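Extracellular sialidase/neuraminidase, putative (Aspergillus fumigatus, PDB 2XZI) probably hydrolyses the glycosidic linkages of terminal sialic acids, acting as a KDNase that releases the deaminated sugar KDN. Local coordinates at residues Leu271-Val280 and Ile292-Arg302; Asp346-Phe357 and Tyr367-Leu377. All blocks are in the same frame, centred on the assembly; numbering follows the deposited sequence.

Interaction 1 (Leu271-Val280 and Ile292-Arg302); sequences LPDPACQGSV and IFLNSASGTSR. With KDM (deamino-alpha-neuraminic acid), chain D; KDM (deamino-alpha-neuraminic acid), chain C.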
loop_
_atom_site.group_PDB
_atom_site.type_symbol
_atom_site.label_atom_id
_atom_site.label_comp_id
_atom_site.label_asym_id
_atom_site.label_seq_id
_atom_site.Cartn_x
_atom_site.Cartn_y
_atom_site.Cartn_z
ATOM N N LEU A 271 -1.075 16.059 -10.776
ATOM C CA LEU A 271 -1.107 14.610 -10.500
ATOM C C LEU A 271 -2.400 13.935 -10.989
ATOM O O LEU A 271 -3.292 13.624 -10.192
ATOM C CB LEU A 271 -0.891 14.341 -9.002
ATOM C CG LEU A 271 0.421 14.810 -8.365
ATOM C CD1 LEU A 271 0.380 14.572 -6.854
ATOM C CD2 LEU A 271 1.655 14.151 -9.028
ATOM N N PRO A 272 -2.512 13.719 -12.308
ATOM C CA PRO A 272 -3.642 12.965 -12.845
ATOM C C PRO A 272 -3.726 11.576 -12.197
ATOM O O PRO A 272 -2.703 10.998 -11.822
ATOM C CB PRO A 272 -3.316 12.885 -14.344
ATOM C CG PRO A 272 -1.832 13.025 -14.418
ATOM C CD PRO A 272 -1.511 14.021 -13.345
ATOM N N ASP A 273 -4.949 11.086 -12.030
ATOM C CA ASP A 273 -5.178 9.795 -11.394
ATOM C C ASP A 273 -6.491 9.239 -11.941
ATOM O O ASP A 273 -7.432 10.010 -12.154
ATOM C CB ASP A 273 -5.267 9.981 -9.878
ATOM C CG ASP A 273 -5.425 8.661 -9.144
ATOM O OD1 ASP A 273 -6.568 8.186 -8.992
ATOM O OD2 ASP A 273 -4.384 8.079 -8.742
ATOM N N PRO A 274 -6.582 7.917 -12.161
ATOM C CA PRO A 274 -7.781 7.321 -12.769
ATOM C C PRO A 274 -8.760 6.777 -11.727
ATOM O O PRO A 274 -9.532 5.892 -12.034
ATOM C CB PRO A 274 -7.190 6.183 -13.614
ATOM C CG PRO A 274 -6.039 5.675 -12.721
ATOM C CD PRO A 274 -5.477 6.935 -12.066
ATOM N N ALA A 275 -8.733 7.349 -10.524
ATOM C CA ALA A 275 -9.461 6.813 -9.369
ATOM C C ALA A 275 -8.865 5.447 -8.996
ATOM O O ALA A 275 -9.468 4.381 -9.196
ATOM C CB ALA A 275 -10.986 6.728 -9.644
ATOM N N CYS A 276 -7.643 5.502 -8.471
ATOM C CA CYS A 276 -6.898 4.316 -8.066
ATOM C C CYS A 276 -6.034 4.719 -6.861
ATOM O O CYS A 276 -5.769 5.888 -6.651
ATOM C CB CYS A 276 -6.026 3.800 -9.231
ATOM S SG CYS A 276 -5.127 2.261 -8.941
ATOM N N GLN A 277 -5.609 3.754 -6.065
ATOM C CA GLN A 277 -4.679 4.014 -4.978
ATOM C C GLN A 277 -3.309 4.478 -5.515
ATOM O O GLN A 277 -2.935 4.169 -6.641
ATOM C CB GLN A 277 -4.607 2.749 -4.116
ATOM C CG GLN A 277 -3.644 2.772 -2.927
ATOM C CD GLN A 277 -2.246 2.262 -3.251
ATOM O OE1 GLN A 277 -1.838 2.198 -4.412
ATOM N NE2 GLN A 277 -1.503 1.872 -2.217
ATOM N N GLY A 278 -2.589 5.251 -4.709
ATOM C CA GLY A 278 -1.213 5.639 -5.001
ATOM C C GLY A 278 -0.378 5.434 -3.751
ATOM O O GLY A 278 -0.885 4.928 -2.731
ATOM N N SER A 279 0.899 5.827 -3.828
ATOM C CA SER A 279 1.811 5.727 -2.698
ATOM C C SER A 279 2.721 6.955 -2.659
ATOM O O SER A 279 2.981 7.584 -3.695
ATOM C CB SER A 279 2.593 4.394 -2.722
ATOM O OG SER A 279 3.318 4.221 -3.946
ATOM N N VAL A 280 3.203 7.277 -1.460
ATOM C CA VAL A 280 4.038 8.452 -1.245
ATOM C C VAL A 280 5.098 8.078 -0.192
ATOM O O VAL A 280 4.847 7.216 0.648
ATOM C CB VAL A 280 3.183 9.669 -0.778
ATOM C CG1 VAL A 280 2.632 9.463 0.660
ATOM C CG2 VAL A 280 3.977 10.978 -0.905
ATOM N N ILE A 292 8.888 11.344 -2.622
ATOM C CA ILE A 292 8.631 10.486 -3.777
ATOM C C ILE A 292 7.129 10.170 -3.856
ATOM O O ILE A 292 6.473 9.941 -2.837
ATOM C CB ILE A 292 9.424 9.139 -3.678
ATOM C CG1 ILE A 292 10.860 9.309 -3.131
ATOM C CG2 ILE A 292 9.375 8.405 -5.025
ATOM C CD1 ILE A 292 11.796 10.222 -3.965
ATOM N N PHE A 293 6.588 10.173 -5.075
ATOM C CA PHE A 293 5.185 9.822 -5.308
ATOM C C PHE A 293 5.076 8.817 -6.452
ATOM O O PHE A 293 5.837 8.893 -7.423
ATOM C CB PHE A 293 4.350 11.067 -5.616
ATOM C CG PHE A 293 2.893 10.771 -5.794
ATOM C CD1 PHE A 293 2.092 10.455 -4.698
ATOM C CD2 PHE A 293 2.316 10.773 -7.065
ATOM C CE1 PHE A 293 0.745 10.160 -4.847
ATOM C CE2 PHE A 293 0.957 10.474 -7.227
ATOM C CZ PHE A 293 0.168 10.165 -6.108
ATOM N N LEU A 294 4.134 7.879 -6.336
ATOM C CA LEU A 294 3.904 6.864 -7.360
ATOM C C LEU A 294 2.415 6.620 -7.533
ATOM O O LEU A 294 1.694 6.382 -6.562
ATOM C CB LEU A 294 4.571 5.556 -6.934
ATOM C CG LEU A 294 4.418 4.324 -7.826
ATOM C CD1 LEU A 294 4.873 4.520 -9.265
ATOM C CD2 LEU A 294 5.220 3.195 -7.168
ATOM N N ASN A 295 1.952 6.684 -8.780
ATOM C CA ASN A 295 0.569 6.333 -9.118
ATOM C C ASN A 295 0.500 6.098 -10.618
ATOM O O ASN A 295 1.531 6.132 -11.308
ATOM C CB ASN A 295 -0.447 7.413 -8.652
ATOM C CG ASN A 295 -0.664 8.537 -9.679
ATOM O OD1 ASN A 295 0.276 8.996 -10.331
ATOM N ND2 ASN A 295 -1.921 8.976 -9.811
ATOM N N SER A 296 -0.700 5.805 -11.114
ATOM C CA SER A 296 -0.866 5.792 -12.559
ATOM C C SER A 296 -1.194 7.205 -13.022
ATOM O O SER A 296 -2.263 7.739 -12.712
ATOM C CB SER A 296 -1.964 4.836 -12.990
ATOM O OG SER A 296 -1.986 4.793 -14.415
ATOM N N ALA A 297 -0.269 7.796 -13.771
ATOM C CA ALA A 297 -0.335 9.202 -14.191
ATOM C C ALA A 297 -1.236 9.377 -15.411
ATOM O O ALA A 297 -0.786 9.744 -16.512
ATOM C CB ALA A 297 1.060 9.709 -14.478
ATOM N N SER A 298 -2.518 9.114 -15.194
ATOM C CA SER A 298 -3.512 9.130 -16.252
ATOM C C SER A 298 -4.842 9.397 -15.620
ATOM O O SER A 298 -5.124 8.938 -14.505
ATOM C CB SER A 298 -3.567 7.767 -16.946
ATOM O OG SER A 298 -4.674 7.683 -17.834
ATOM N N GLY A 299 -5.689 10.110 -16.353
ATOM C CA GLY A 299 -7.053 10.350 -15.917
ATOM C C GLY A 299 -7.978 9.177 -16.199
ATOM O O GLY A 299 -9.111 9.169 -15.735
ATOM N N THR A 300 -7.514 8.187 -16.959
ATOM C CA THR A 300 -8.381 7.083 -17.389
ATOM C C THR A 300 -7.849 5.659 -17.166
ATOM O O THR A 300 -8.635 4.728 -16.955
ATOM C CB THR A 300 -8.754 7.213 -18.892
ATOM O OG1 THR A 300 -7.563 7.309 -19.683
ATOM C CG2 THR A 300 -9.642 8.427 -19.124
ATOM N N SER A 301 -6.530 5.495 -17.227
ATOM C CA SER A 301 -5.911 4.171 -17.245
ATOM C C SER A 301 -5.081 3.924 -15.992
ATOM O O SER A 301 -4.451 4.846 -15.473
ATOM C CB SER A 301 -4.999 4.044 -18.465
ATOM O OG SER A 301 -4.323 2.796 -18.477
ATOM N N ARG A 302 -5.082 2.679 -15.528
ATOM C CA ARG A 302 -4.183 2.267 -14.446
ATOM C C ARG A 302 -2.810 1.857 -14.959
ATOM O O ARG A 302 -1.933 1.525 -14.172
ATOM C CB ARG A 302 -4.802 1.148 -13.592
ATOM C CG ARG A 302 -5.964 1.665 -12.739
ATOM C CD ARG A 302 -6.572 0.614 -11.850
ATOM N NE ARG A 302 -7.614 1.233 -11.033
ATOM C CZ ARG A 302 -8.210 0.669 -9.987
ATOM N NH1 ARG A 302 -7.871 -0.560 -9.576
ATOM N NH2 ARG A 302 -9.140 1.340 -9.320
HETATM C C2 KDM D . -8.003 -1.292 -16.845
HETATM C C1 KDM D . -7.671 0.033 -16.118
HETATM C C3 KDM D . -6.716 -2.034 -17.275
HETATM C C4 KDM D . -5.969 -2.616 -16.056
HETATM C C5 KDM D . -6.915 -3.423 -15.150
HETATM C C6 KDM D . -8.160 -2.589 -14.775
HETATM C C7 KDM D . -9.277 -3.213 -13.910
HETATM C C8 KDM D . -10.393 -2.170 -13.638
HETATM C C9 KDM D . -11.602 -2.711 -12.840
HETATM O O5 KDM D . -6.228 -3.832 -13.957
HETATM O O1A KDM D . -8.380 0.338 -15.129
HETATM O O1B KDM D . -6.717 0.712 -16.564
HETATM O O4 KDM D . -4.902 -3.446 -16.527
HETATM O O6 KDM D . -8.809 -2.161 -16.014
HETATM O O7 KDM D . -9.833 -4.358 -14.575
HETATM O O8 KDM D . -9.846 -1.029 -12.962
HETATM O O9 KDM D . -11.214 -3.740 -11.921
HETATM O O2 KDM D . -8.775 -1.008 -18.021
HETATM C C2 KDM C . -10.814 -1.453 -5.505
HETATM C C1 KDM C . -10.145 -0.961 -6.782
HETATM C C3 KDM C . -9.901 -2.447 -4.763
HETATM C C4 KDM C . -10.142 -2.477 -3.226
HETATM C C5 KDM C . -11.452 -1.822 -2.768
HETATM C C6 KDM C . -11.506 -0.369 -3.300
HETATM C C7 KDM C . -12.876 0.298 -3.101
HETATM C C8 KDM C . -12.811 1.789 -3.479
HETATM C C9 KDM C . -14.172 2.447 -3.334
HETATM O O5 KDM C . -11.585 -1.876 -1.325
HETATM O O1A KDM C . -9.246 -1.668 -7.296
HETATM O O1B KDM C . -10.575 0.128 -7.232
HETATM O O4 KDM C . -10.143 -3.843 -2.811
HETATM O O6 KDM C . -11.169 -0.269 -4.724
HETATM O O7 KDM C . -13.840 -0.365 -3.924
HETATM O O8 KDM C . -11.897 2.490 -2.623
HETATM O O9 KDM C . -14.513 2.432 -1.938
HETATM O O2 KDM C . -12.007 -2.110 -5.949
HETATM O O HOH W 1 -0.006 11.540 -11.552
HETATM O O HOH W 2 -3.123 5.568 -9.250
HETATM O O HOH W 3 -9.342 3.156 -12.293
#
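Arg302 runs past Cys276 and Ala275 to reach a bound sugar. With CG beside the backbone N (chi1 -71°) and the chain extended from there to NE, CB and CG pass the carboxylate of KDM in chain D, CG lying 3.6 Å from O1A. CD slides along the sulfur of Cys276. The same SG then sits over one face of the guanidinium, 3.4 Å from NE, while O8 of KDM in chain D lies over the opposite face. NE gives its hydrogen to a water that also binds Pro274 O. At the tip, NH1 and NH2 each donate almost straight to one carboxylate oxygen of KDM in chain C, O1A at 2.9 Å and O1B at 2.8 Å, and NH2 also reaches Ala275 O. Arg39 and Arg245 also hydrogen-bond this KDM, consistent with the arginine triad of sialidase active sites at the centre of a six-bladed propeller. Elsewhere in the contact, Asn295 ND2 spends its two hydrogens in the plane of its amide, on Pro272 O (3.0 Å, 173°) and on the anti lone pair of Asp273 OD2 (2.8 Å). Asp273 OD2 also takes a salt bridge from Arg252 and a hydrogen bond from a water, and OD1 accepts from Cys276 N in an Asx motif that holds the turn 273-276, presenting Ala275 O and Cys276 SG to Arg302. Pro274 packs its CG 3.3 Å from Ser301 O. In the strands, Ser279 and Leu294 form an antiparallel hydrogen-bonded pair, and Leu271 sets CD1 over one face of the Phe293 ring, toward its rim.

Interaction 2 (Asp346-Phe357 and Tyr367-Leu377); sequences DYKIGALVESDF and YRAIIWRRFNL. With KDM (deamino-alpha-neuraminic acid), chain D.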
loop_
_atom_site.group_PDB
_atom_site.type_symbol
_atom_site.label_atom_id
_atom_site.label_comp_id
_atom_site.label_asym_id
_atom_site.label_seq_id
_atom_site.Cartn_x
_atom_site.Cartn_y
_atom_site.Cartn_z
ATOM N N ASP A 346 20.106 -0.184 1.059
ATOM C CA ASP A 346 21.194 0.112 0.134
ATOM C C ASP A 346 20.870 1.289 -0.781
ATOM O O ASP A 346 21.280 1.303 -1.950
ATOM C CB ASP A 346 21.633 -1.132 -0.664
ATOM C CG ASP A 346 20.560 -1.652 -1.628
ATOM O OD1 ASP A 346 19.353 -1.502 -1.366
ATOM O OD2 ASP A 346 20.942 -2.240 -2.652
ATOM N N TYR A 347 20.148 2.271 -0.244
ATOM C CA TYR A 347 19.976 3.564 -0.925
ATOM C C TYR A 347 19.230 3.409 -2.252
ATOM O O TYR A 347 19.570 4.039 -3.254
ATOM C CB TYR A 347 21.331 4.269 -1.119
ATOM C CG TYR A 347 22.162 4.341 0.141
ATOM C CD1 TYR A 347 21.888 5.295 1.117
ATOM C CD2 TYR A 347 23.221 3.458 0.357
ATOM C CE1 TYR A 347 22.637 5.356 2.288
ATOM C CE2 TYR A 347 23.975 3.517 1.520
ATOM C CZ TYR A 347 23.674 4.464 2.476
ATOM O OH TYR A 347 24.433 4.524 3.626
ATOM N N LYS A 348 18.217 2.551 -2.242
ATOM C CA LYS A 348 17.288 2.433 -3.364
ATOM C C LYS A 348 15.876 2.692 -2.873
ATOM O O LYS A 348 15.601 2.731 -1.663
ATOM C CB LYS A 348 17.318 1.044 -4.020
ATOM C CG LYS A 348 18.675 0.440 -4.313
ATOM C CD LYS A 348 19.417 1.178 -5.382
ATOM C CE LYS A 348 20.675 0.406 -5.774
ATOM N NZ LYS A 348 21.767 0.342 -4.758
ATOM N N ILE A 349 14.990 2.908 -3.833
ATOM C CA ILE A 349 13.561 2.855 -3.600
ATOM C C ILE A 349 13.079 1.434 -3.973
ATOM O O ILE A 349 13.419 0.884 -5.026
ATOM C CB ILE A 349 12.823 3.949 -4.412
ATOM C CG1 ILE A 349 13.233 5.359 -3.921
ATOM C CG2 ILE A 349 11.310 3.797 -4.303
ATOM C CD1 ILE A 349 12.891 6.468 -4.876
ATOM N N GLY A 350 12.335 0.817 -3.074
ATOM C CA GLY A 350 11.725 -0.466 -3.344
ATOM C C GLY A 350 10.243 -0.254 -3.487
ATOM O O GLY A 350 9.621 0.347 -2.622
ATOM N N ALA A 351 9.683 -0.726 -4.593
ATOM C CA ALA A 351 8.278 -0.526 -4.895
ATOM C C ALA A 351 7.597 -1.839 -5.247
ATOM O O ALA A 351 8.136 -2.639 -6.013
ATOM C CB ALA A 351 8.118 0.480 -6.027
ATOM N N LEU A 352 6.408 -2.039 -4.693
ATOM C CA LEU A 352 5.501 -3.092 -5.135
ATOM C C LEU A 352 4.472 -2.464 -6.037
ATOM O O LEU A 352 3.952 -1.398 -5.724
ATOM C CB LEU A 352 4.805 -3.747 -3.939
ATOM C CG LEU A 352 5.659 -4.586 -3.012
ATOM C CD1 LEU A 352 4.843 -5.033 -1.823
ATOM C CD2 LEU A 352 6.284 -5.815 -3.731
ATOM N N VAL A 353 4.173 -3.133 -7.151
ATOM C CA VAL A 353 3.230 -2.609 -8.144
ATOM C C VAL A 353 2.361 -3.753 -8.669
ATOM O O VAL A 353 2.879 -4.804 -9.082
ATOM C CB VAL A 353 3.952 -1.924 -9.352
ATOM C CG1 VAL A 353 2.943 -1.161 -10.220
ATOM C CG2 VAL A 353 5.072 -0.981 -8.887
ATOM N N GLU A 354 1.047 -3.547 -8.641
ATOM C CA GLU A 354 0.110 -4.488 -9.234
ATOM C C GLU A 354 0.294 -4.650 -10.736
ATOM O O GLU A 354 0.722 -3.720 -11.432
ATOM C CB GLU A 354 -1.329 -4.032 -8.983
ATOM C CG GLU A 354 -1.742 -4.087 -7.533
ATOM C CD GLU A 354 -3.248 -3.815 -7.357
ATOM O OE1 GLU A 354 -3.817 -3.030 -8.144
ATOM O OE2 GLU A 354 -3.859 -4.369 -6.426
ATOM N N SER A 355 -0.046 -5.848 -11.205
ATOM C CA SER A 355 -0.053 -6.184 -12.624
ATOM C C SER A 355 -1.269 -7.064 -12.924
ATOM O O SER A 355 -1.725 -7.775 -12.060
ATOM C CB SER A 355 1.233 -6.925 -12.964
ATOM O OG SER A 355 1.425 -6.999 -14.359
ATOM N N ASP A 356 -1.746 -7.033 -14.164
ATOM C CA ASP A 356 -3.002 -7.691 -14.531
ATOM C C ASP A 356 -2.824 -8.381 -15.855
ATOM O O ASP A 356 -2.507 -7.743 -16.854
ATOM C CB ASP A 356 -4.099 -6.618 -14.633
ATOM C CG ASP A 356 -5.510 -7.190 -14.837
ATOM O OD1 ASP A 356 -5.694 -8.381 -15.160
ATOM O OD2 ASP A 356 -6.459 -6.406 -14.685
ATOM N N PHE A 357 -3.000 -9.698 -15.851
ATOM C CA PHE A 357 -2.870 -10.455 -17.092
ATOM C C PHE A 357 -3.991 -10.136 -18.078
ATOM O O PHE A 357 -3.788 -10.251 -19.291
ATOM C CB PHE A 357 -2.813 -11.942 -16.806
ATOM C CG PHE A 357 -1.468 -12.424 -16.346
ATOM C CD1 PHE A 357 -1.123 -12.402 -14.996
ATOM C CD2 PHE A 357 -0.526 -12.896 -17.266
ATOM C CE1 PHE A 357 0.128 -12.846 -14.561
ATOM C CE2 PHE A 357 0.728 -13.337 -16.842
ATOM C CZ PHE A 357 1.057 -13.315 -15.482
ATOM N N TYR A 367 -6.153 -12.886 -13.893
ATOM C CA TYR A 367 -5.113 -13.132 -12.899
ATOM C C TYR A 367 -4.348 -11.856 -12.567
ATOM O O TYR A 367 -3.933 -11.114 -13.452
ATOM C CB TYR A 367 -4.161 -14.220 -13.394
ATOM C CG TYR A 367 -4.840 -15.574 -13.517
ATOM C CD1 TYR A 367 -5.033 -16.387 -12.396
ATOM C CD2 TYR A 367 -5.309 -16.029 -14.758
ATOM C CE1 TYR A 367 -5.669 -17.625 -12.503
ATOM C CE2 TYR A 367 -5.945 -17.267 -14.871
ATOM C CZ TYR A 367 -6.128 -18.046 -13.739
ATOM O OH TYR A 367 -6.761 -19.275 -13.849
ATOM N N ARG A 368 -4.176 -11.618 -11.269
ATOM C CA ARG A 368 -3.448 -10.435 -10.826
ATOM C C ARG A 368 -2.193 -10.834 -10.077
ATOM O O ARG A 368 -2.231 -11.704 -9.202
ATOM C CB ARG A 368 -4.315 -9.567 -9.917
ATOM C CG ARG A 368 -5.692 -9.284 -10.448
ATOM C CD ARG A 368 -5.660 -8.511 -11.768
ATOM N NE ARG A 368 -6.996 -8.060 -12.146
ATOM C CZ ARG A 368 -7.561 -6.945 -11.679
ATOM N NH1 ARG A 368 -6.898 -6.152 -10.828
ATOM N NH2 ARG A 368 -8.793 -6.620 -12.061
ATOM N N ALA A 369 -1.077 -10.193 -10.428
ATOM C CA ALA A 369 0.222 -10.458 -9.807
ATOM C C ALA A 369 0.809 -9.164 -9.244
ATOM O O ALA A 369 0.314 -8.083 -9.540
ATOM C CB ALA A 369 1.185 -11.106 -10.797
ATOM N N ILE A 370 1.852 -9.290 -8.434
ATOM C CA ILE A 370 2.530 -8.113 -7.895
ATOM C C ILE A 370 4.022 -8.139 -8.214
ATOM O O ILE A 370 4.706 -9.120 -7.947
ATOM C CB ILE A 370 2.253 -7.929 -6.374
ATOM C CG1 ILE A 370 0.750 -7.785 -6.128
ATOM C CG2 ILE A 370 3.013 -6.724 -5.845
ATOM C CD1 ILE A 370 0.334 -7.808 -4.638
ATOM N N ILE A 371 4.492 -7.040 -8.797
ATOM C CA ILE A 371 5.881 -6.869 -9.204
ATOM C C ILE A 371 6.646 -6.158 -8.101
ATOM O O ILE A 371 6.106 -5.239 -7.472
ATOM C CB ILE A 371 5.971 -6.022 -10.510
ATOM C CG1 ILE A 371 5.213 -6.661 -11.680
ATOM C CG2 ILE A 371 7.432 -5.683 -10.878
ATOM C CD1 ILE A 371 5.250 -8.141 -11.736
ATOM N N TRP A 372 7.881 -6.598 -7.855
ATOM C CA TRP A 372 8.827 -5.888 -6.998
ATOM C C TRP A 372 9.877 -5.169 -7.832
ATOM O O TRP A 372 10.495 -5.761 -8.726
ATOM C CB TRP A 372 9.499 -6.882 -6.062
ATOM C CG TRP A 372 10.680 -6.405 -5.284
ATOM C CD1 TRP A 372 11.965 -6.865 -5.416
ATOM C CD2 TRP A 372 10.701 -5.443 -4.220
ATOM N NE1 TRP A 372 12.787 -6.236 -4.511
ATOM C CE2 TRP A 372 12.039 -5.367 -3.760
ATOM C CE3 TRP A 372 9.725 -4.626 -3.616
ATOM C CZ2 TRP A 372 12.426 -4.522 -2.717
ATOM C CZ3 TRP A 372 10.119 -3.779 -2.581
ATOM C CH2 TRP A 372 11.461 -3.743 -2.144
ATOM N N ARG A 373 10.093 -3.899 -7.528
ATOM C CA ARG A 373 11.062 -3.095 -8.250
ATOM C C ARG A 373 12.005 -2.474 -7.256
ATOM O O ARG A 373 11.580 -2.068 -6.150
ATOM C CB ARG A 373 10.382 -1.962 -8.982
ATOM C CG ARG A 373 9.489 -2.385 -10.109
ATOM C CD ARG A 373 8.900 -1.175 -10.834
ATOM N NE ARG A 373 8.340 -1.589 -12.115
ATOM C CZ ARG A 373 9.063 -1.787 -13.215
ATOM N NH1 ARG A 373 10.377 -1.599 -13.206
ATOM N NH2 ARG A 373 8.463 -2.186 -14.331
ATOM N N ARG A 374 13.276 -2.389 -7.652
ATOM C CA ARG A 374 14.252 -1.537 -6.987
ATOM C C ARG A 374 14.806 -0.576 -8.013
ATOM O O ARG A 374 15.137 -0.987 -9.132
ATOM C CB ARG A 374 15.379 -2.366 -6.386
ATOM C CG ARG A 374 14.948 -3.179 -5.193
ATOM C CD ARG A 374 15.830 -4.410 -4.912
ATOM N NE ARG A 374 17.249 -4.172 -5.165
ATOM C CZ ARG A 374 18.078 -3.551 -4.327
ATOM N NH1 ARG A 374 17.643 -3.119 -3.147
ATOM N NH2 ARG A 374 19.342 -3.338 -4.691
ATOM N N PHE A 375 14.940 0.693 -7.644
ATOM C CA PHE A 375 15.601 1.660 -8.510
ATOM C C PHE A 375 16.159 2.760 -7.650
ATOM O O PHE A 375 15.672 2.990 -6.544
ATOM C CB PHE A 375 14.633 2.218 -9.574
ATOM C CG PHE A 375 13.287 2.634 -9.036
ATOM C CD1 PHE A 375 13.117 3.869 -8.459
ATOM C CD2 PHE A 375 12.185 1.792 -9.141
ATOM C CE1 PHE A 375 11.879 4.262 -7.975
ATOM C CE2 PHE A 375 10.944 2.183 -8.661
ATOM C CZ PHE A 375 10.800 3.433 -8.080
ATOM N N ASN A 376 17.205 3.424 -8.123
ATOM C CA ASN A 376 17.733 4.560 -7.389
ATOM C C ASN A 376 17.230 5.889 -7.922
ATOM O O ASN A 376 16.512 5.954 -8.924
ATOM C CB ASN A 376 19.262 4.520 -7.280
ATOM C CG ASN A 376 19.971 4.562 -8.627
ATOM O OD1 ASN A 376 19.354 4.631 -9.702
ATOM N ND2 ASN A 376 21.291 4.505 -8.566
ATOM N N LEU A 377 17.568 6.952 -7.203
ATOM C CA LEU A 377 17.164 8.294 -7.602
ATOM C C LEU A 377 17.717 8.617 -8.980
ATOM O O LEU A 377 17.025 9.222 -9.802
ATOM C CB LEU A 377 17.636 9.328 -6.583
ATOM C CG LEU A 377 16.975 9.283 -5.211
ATOM C CD1 LEU A 377 17.740 10.229 -4.303
ATOM C CD2 LEU A 377 15.484 9.634 -5.279
HETATM C C2 KDM D . -8.003 -1.292 -16.845
HETATM C C1 KDM D . -7.671 0.033 -16.118
HETATM C C3 KDM D . -6.716 -2.034 -17.275
HETATM C C4 KDM D . -5.969 -2.616 -16.056
HETATM C C5 KDM D . -6.915 -3.423 -15.150
HETATM C C6 KDM D . -8.160 -2.589 -14.775
HETATM C C7 KDM D . -9.277 -3.213 -13.910
HETATM C C8 KDM D . -10.393 -2.170 -13.638
HETATM C C9 KDM D . -11.602 -2.711 -12.840
HETATM O O5 KDM D . -6.228 -3.832 -13.957
HETATM O O1A KDM D . -8.380 0.338 -15.129
HETATM O O1B KDM D . -6.717 0.712 -16.564
HETATM O O4 KDM D . -4.902 -3.446 -16.527
HETATM O O6 KDM D . -8.809 -2.161 -16.014
HETATM O O7 KDM D . -9.833 -4.358 -14.575
HETATM O O8 KDM D . -9.846 -1.029 -12.962
HETATM O O9 KDM D . -11.214 -3.740 -11.921
HETATM O O2 KDM D . -8.775 -1.008 -18.021
HETATM O O HOH W 4 18.144 6.081 -4.464
HETATM O O HOH W 5 -8.911 -7.030 -14.821
#
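Asp356 OD2 is held by two groups: KDM in chain D donates its O5 hydroxyl at 2.7 Å, and the guanidinium of Arg368 lies beneath it. That guanidinium is stacked on the carboxylate, the planes 27° apart, so that OD2 stands over its face 3.1 Å from NE and the salt bridge rests on charge alone. A bend at chi2 (-62°) turns Arg368 back across its strand partner. At the far end Arg374 meets Asp346 differently, end-on and nearly coplanar: NH1 donates to OD1 at 3.0 Å and NH2 to OD2 at 2.8 Å, both on syn lone pairs. Thr344 also binds OD1, and Lys348 NZ donates to Asp346 O. Between these ends, Trp372 lays CH2 3.5 Å from Gly350 CA, where no side chain intervenes, and its CE3 meets Leu352 CD2 at 3.6 Å. On the other face, Ile349 packs CB and CG2 against Phe375 CE1. Regular backbone bonds from Ile349–Phe375 to Phe357–Tyr367 make this an antiparallel beta hairpin of a propeller blade, with a second KDM site at one end.

Overall arrangement
The chain starts with strand 12-18, which later becomes the outer neighbour of strand 368-375, so the N- and C-terminal parts of the chain share one sheet, closing the propeller. Interaction 1 comes first along the chain: it ties strand 272-273, at the edge of one sheet, to the next, closing an 11-residue excursion that holds the outer part and turn of the hairpin 279-284 and 290-294. Interaction 2 follows in series, neither nested nor crossed, and closes a nine-residue loop within the last blade. The blades meet through Ile292 with Ile349 and Leu377, and Leu294 with Ala351. Interactions 1 and 2 both touch KDM of chain D, while interaction 1 also carries one of the arginines of the other sugar pocket, Arg302.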